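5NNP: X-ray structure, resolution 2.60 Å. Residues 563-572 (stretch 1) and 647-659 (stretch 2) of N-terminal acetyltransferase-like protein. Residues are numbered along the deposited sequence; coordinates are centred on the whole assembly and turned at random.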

# COMPACT_ATOMS: atom_id res chain seq x y z
N ALA A 563 0.33 15.73 13.76
CA ALA A 563 0.64 17.10 13.32
C ALA A 563 -0.49 18.10 13.64
O ALA A 563 -0.23 19.16 14.19
CB ALA A 563 0.93 17.12 11.81
N VAL A 564 -1.72 17.76 13.30
CA VAL A 564 -2.83 18.69 13.46
C VAL A 564 -3.07 19.00 14.94
O VAL A 564 -3.25 20.15 15.32
CB VAL A 564 -4.12 18.15 12.80
CG1 VAL A 564 -5.34 18.91 13.29
CG2 VAL A 564 -4.01 18.24 11.27
N ASN A 565 -3.03 17.96 15.77
CA ASN A 565 -3.12 18.13 17.21
C ASN A 565 -1.98 18.96 17.81
O ASN A 565 -2.19 19.74 18.75
CB ASN A 565 -3.18 16.76 17.89
CG ASN A 565 -4.55 16.13 17.79
OD1 ASN A 565 -5.56 16.81 17.64
ND2 ASN A 565 -4.58 14.80 17.88
N LEU A 566 -0.77 18.81 17.28
CA LEU A 566 0.39 19.54 17.78
C LEU A 566 0.36 21.01 17.36
O LEU A 566 0.81 21.88 18.11
CB LEU A 566 1.68 18.87 17.32
CG LEU A 566 3.01 19.50 17.77
CD1 LEU A 566 3.05 19.73 19.28
CD2 LEU A 566 4.20 18.63 17.31
N TYR A 567 -0.17 21.29 16.17
CA TYR A 567 -0.33 22.69 15.73
C TYR A 567 -1.42 23.39 16.54
O TYR A 567 -1.29 24.57 16.89
CB TYR A 567 -0.65 22.78 14.23
CG TYR A 567 0.55 22.65 13.31
CD1 TYR A 567 1.64 23.52 13.42
CD2 TYR A 567 0.59 21.69 12.30
CE1 TYR A 567 2.73 23.41 12.58
CE2 TYR A 567 1.68 21.58 11.46
CZ TYR A 567 2.74 22.45 11.60
OH TYR A 567 3.83 22.34 10.75
N LEU A 568 -2.51 22.67 16.82
CA LEU A 568 -3.58 23.15 17.67
C LEU A 568 -3.04 23.54 19.05
O LEU A 568 -3.41 24.58 19.62
CB LEU A 568 -4.66 22.09 17.82
CG LEU A 568 -5.75 22.09 16.76
CD1 LEU A 568 -6.61 20.83 16.89
CD2 LEU A 568 -6.59 23.36 16.90
N SER A 569 -2.19 22.67 19.58
CA SER A 569 -1.54 22.92 20.86
C SER A 569 -0.67 24.17 20.78
O SER A 569 -0.74 25.04 21.64
CB SER A 569 -0.71 21.71 21.28
OG SER A 569 0.30 22.08 22.20
N MET A 570 0.15 24.25 19.73
CA MET A 570 1.01 25.41 19.52
C MET A 570 0.20 26.70 19.37
O MET A 570 0.67 27.77 19.75
CB MET A 570 1.89 25.22 18.28
CG MET A 570 2.91 24.12 18.41
SD MET A 570 3.61 23.69 16.80
CE MET A 570 4.41 25.23 16.34
N TYR A 571 -1.01 26.60 18.83
CA TYR A 571 -1.85 27.78 18.67
C TYR A 571 -2.34 28.31 20.01
O TYR A 571 -2.51 29.51 20.17
CB TYR A 571 -3.05 27.50 17.75
CG TYR A 571 -3.96 28.71 17.56
CD1 TYR A 571 -3.56 29.79 16.78
CD2 TYR A 571 -5.22 28.76 18.15
CE1 TYR A 571 -4.39 30.89 16.59
CE2 TYR A 571 -6.06 29.85 17.96
CZ TYR A 571 -5.64 30.92 17.19
OH TYR A 571 -6.48 32.02 17.00
N ASP A 572 -2.56 27.40 20.96
CA ASP A 572 -3.08 27.79 22.28
C ASP A 572 -1.95 28.10 23.27
O ASP A 572 -2.20 28.61 24.35
CB ASP A 572 -3.99 26.70 22.84
CG ASP A 572 -5.14 26.35 21.92
OD1 ASP A 572 -5.33 27.05 20.90
OD2 ASP A 572 -5.86 25.38 22.22
N LYS A 647 12.63 25.70 12.27
CA LYS A 647 11.80 26.65 11.54
C LYS A 647 10.32 26.25 11.61
O LYS A 647 9.45 27.11 11.68
CB LYS A 647 12.27 26.78 10.09
CG LYS A 647 13.74 27.20 9.99
CD LYS A 647 14.18 27.49 8.56
CE LYS A 647 15.67 27.86 8.50
NZ LYS A 647 16.10 28.30 7.13
N LEU A 648 10.05 24.94 11.60
CA LEU A 648 8.69 24.45 11.78
C LEU A 648 8.06 24.91 13.10
O LEU A 648 6.96 25.45 13.13
CB LEU A 648 8.66 22.93 11.71
CG LEU A 648 9.17 22.44 10.36
CD1 LEU A 648 9.36 20.92 10.36
CD2 LEU A 648 8.21 22.89 9.25
N ALA A 649 8.79 24.70 14.19
CA ALA A 649 8.31 25.04 15.52
C ALA A 649 8.14 26.54 15.68
O ALA A 649 7.31 26.99 16.46
CB ALA A 649 9.25 24.50 16.57
N ALA A 650 8.92 27.32 14.93
CA ALA A 650 8.94 28.78 15.10
C ALA A 650 7.90 29.48 14.23
O ALA A 650 8.02 30.67 13.96
CB ALA A 650 10.33 29.31 14.78
N THR A 651 6.89 28.74 13.78
CA THR A 651 5.91 29.28 12.85
C THR A 651 5.06 30.37 13.51
O THR A 651 4.81 30.34 14.71
CB THR A 651 5.00 28.16 12.29
OG1 THR A 651 4.08 28.71 11.33
CG2 THR A 651 4.23 27.46 13.41
N LYS A 652 4.64 31.34 12.72
CA LYS A 652 3.70 32.36 13.20
C LYS A 652 2.27 31.97 12.83
O LYS A 652 1.31 32.51 13.38
CB LYS A 652 4.06 33.73 12.61
CG LYS A 652 5.44 34.23 13.02
CD LYS A 652 5.58 34.39 14.54
CE LYS A 652 6.97 34.89 14.94
NZ LYS A 652 7.02 35.41 16.34
N ASP A 653 2.14 31.01 11.92
CA ASP A 653 0.83 30.54 11.46
C ASP A 653 0.74 29.03 11.53
O ASP A 653 0.92 28.35 10.53
CB ASP A 653 0.57 31.02 10.03
CG ASP A 653 -0.82 30.63 9.54
OD1 ASP A 653 -1.70 30.41 10.39
OD2 ASP A 653 -1.02 30.55 8.30
N PRO A 654 0.45 28.49 12.72
CA PRO A 654 0.37 27.04 12.91
C PRO A 654 -0.89 26.45 12.29
O PRO A 654 -0.84 25.37 11.69
CB PRO A 654 0.36 26.88 14.44
CG PRO A 654 0.42 28.29 15.02
CD PRO A 654 0.08 29.24 13.93
N LEU A 655 -2.01 27.15 12.44
CA LEU A 655 -3.26 26.65 11.89
C LEU A 655 -3.18 26.61 10.37
O LEU A 655 -3.74 25.72 9.72
CB LEU A 655 -4.44 27.50 12.37
CG LEU A 655 -4.62 27.55 13.89
CD1 LEU A 655 -5.73 28.52 14.32
CD2 LEU A 655 -4.87 26.16 14.43
N GLY A 656 -2.46 27.57 9.80
CA GLY A 656 -2.20 27.58 8.37
C GLY A 656 -1.32 26.41 7.97
O GLY A 656 -1.50 25.81 6.90
N ASP A 657 -0.35 26.08 8.82
CA ASP A 657 0.58 24.99 8.55
C ASP A 657 -0.09 23.62 8.69
O ASP A 657 0.37 22.63 8.11
CB ASP A 657 1.80 25.09 9.47
CG ASP A 657 2.69 26.28 9.13
OD1 ASP A 657 2.39 26.96 8.13
OD2 ASP A 657 3.68 26.54 9.84
N ALA A 658 -1.18 23.57 9.44
CA ALA A 658 -1.92 22.35 9.68
C ALA A 658 -2.79 21.94 8.49
O ALA A 658 -3.11 20.75 8.34
CB ALA A 658 -2.77 22.49 10.92
N MET A 659 -3.17 22.91 7.67
CA MET A 659 -4.14 22.68 6.60
C MET A 659 -3.77 21.57 5.60
O MET A 659 -4.63 20.78 5.22
CB MET A 659 -4.39 23.98 5.84
CG MET A 659 -4.98 25.08 6.71
SD MET A 659 -6.30 24.43 7.75
CE MET A 659 -7.59 24.04 6.57
O HOH W 1 5.35 24.75 10.92

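Stretch 1 is one run of helix, residues 563-572, while stretch 2 is the end of one helix, a short turn, and the start of another. The helix that begins at Pro-654 lies almost antiparallel to stretch 1, with 170° between their directions and axes 8.7 Å apart at closest approach. The CA atoms of Val-564 and Ala-658 are 5.3 Å apart and those of Tyr-567 and Pro-654 5.2 Å; at both places the stretch 2 partner, alanine or proline, is compact. No direct hydrogen bond joins the stretches, so the fit rests on shape, helped by one bridging water.

The principal bump is Tyr-567. Its side chain, with chi1 in the m well, lies flat over the first turn of the second helix, and the residue has the largest area covered by the other stretch. Over one face of the ring sit Pro-654 O, Ala-658 N and Asp-657 CB, so the aromatic plane is laid against the helix surface. Proline and alanine suit this bed because neither raises a long side chain against the ring: Tyr-567 CD1 is 3.7 Å from Pro-654 CB, and Tyr-567 CD2 is 3.7 Å from Ala-658 CB. Asp-657 CB makes a CH-pi contact, 3.9 Å from the centroid of the Tyr-567 ring. One turn earlier in stretch 1, Val-564 extends the apolar seam, its CG2 lying 4.4 Å from Ala-658 CB.

Tyrosine also carries a polar tip beyond its flat ring. Tyr-567 OH donates to water 1 at 2.9 Å, and that water donates to Leu-648 O at 2.8 Å and to Asp-657 OD2 at 2.7 Å. The water thus ties the tyrosine to both helical segments of stretch 2 and satisfies a carbonyl near the end of the first.

Met-570 reaches the turn between those segments. A long, flexible, unbranched side chain suits this task: its CE lies 3.4 Å from Ala-649 O and 3.7 Å from Thr-651 CG2, filling the space beside the bend. At its base, Met-570 CB is 4.5 Å from Pro-654 CB.

Pro-654 also meets Tyr-571, whose CB is 4.5 Å from Pro-654 CG. The Tyr-571 ring receives Leu-655 as a knob: Leu-655 CD1 stands 3.4 Å from the ring centroid, only 9° off the normal, a close CH-pi contact. The other leucine methyl, Leu-655 CD2, meets Leu-568 CD2 at 4.1 Å. The forked end of Leu-655 therefore touches two residues of the opposing helix.

Stretch 2 holds its own shape with polar bonds. Asp-653 caps the second helix, its OD1 accepting from Gly-656 N at 3.0 Å. Thr-651 OG1 accepts from Asp-653 N at 3.1 Å and donates to Asp-657 OD2 at 2.7 Å, joining the turn to the helix while its methyl, CG2, faces Met-570. Threonine suits the place by offering both a hydroxyl and a methyl.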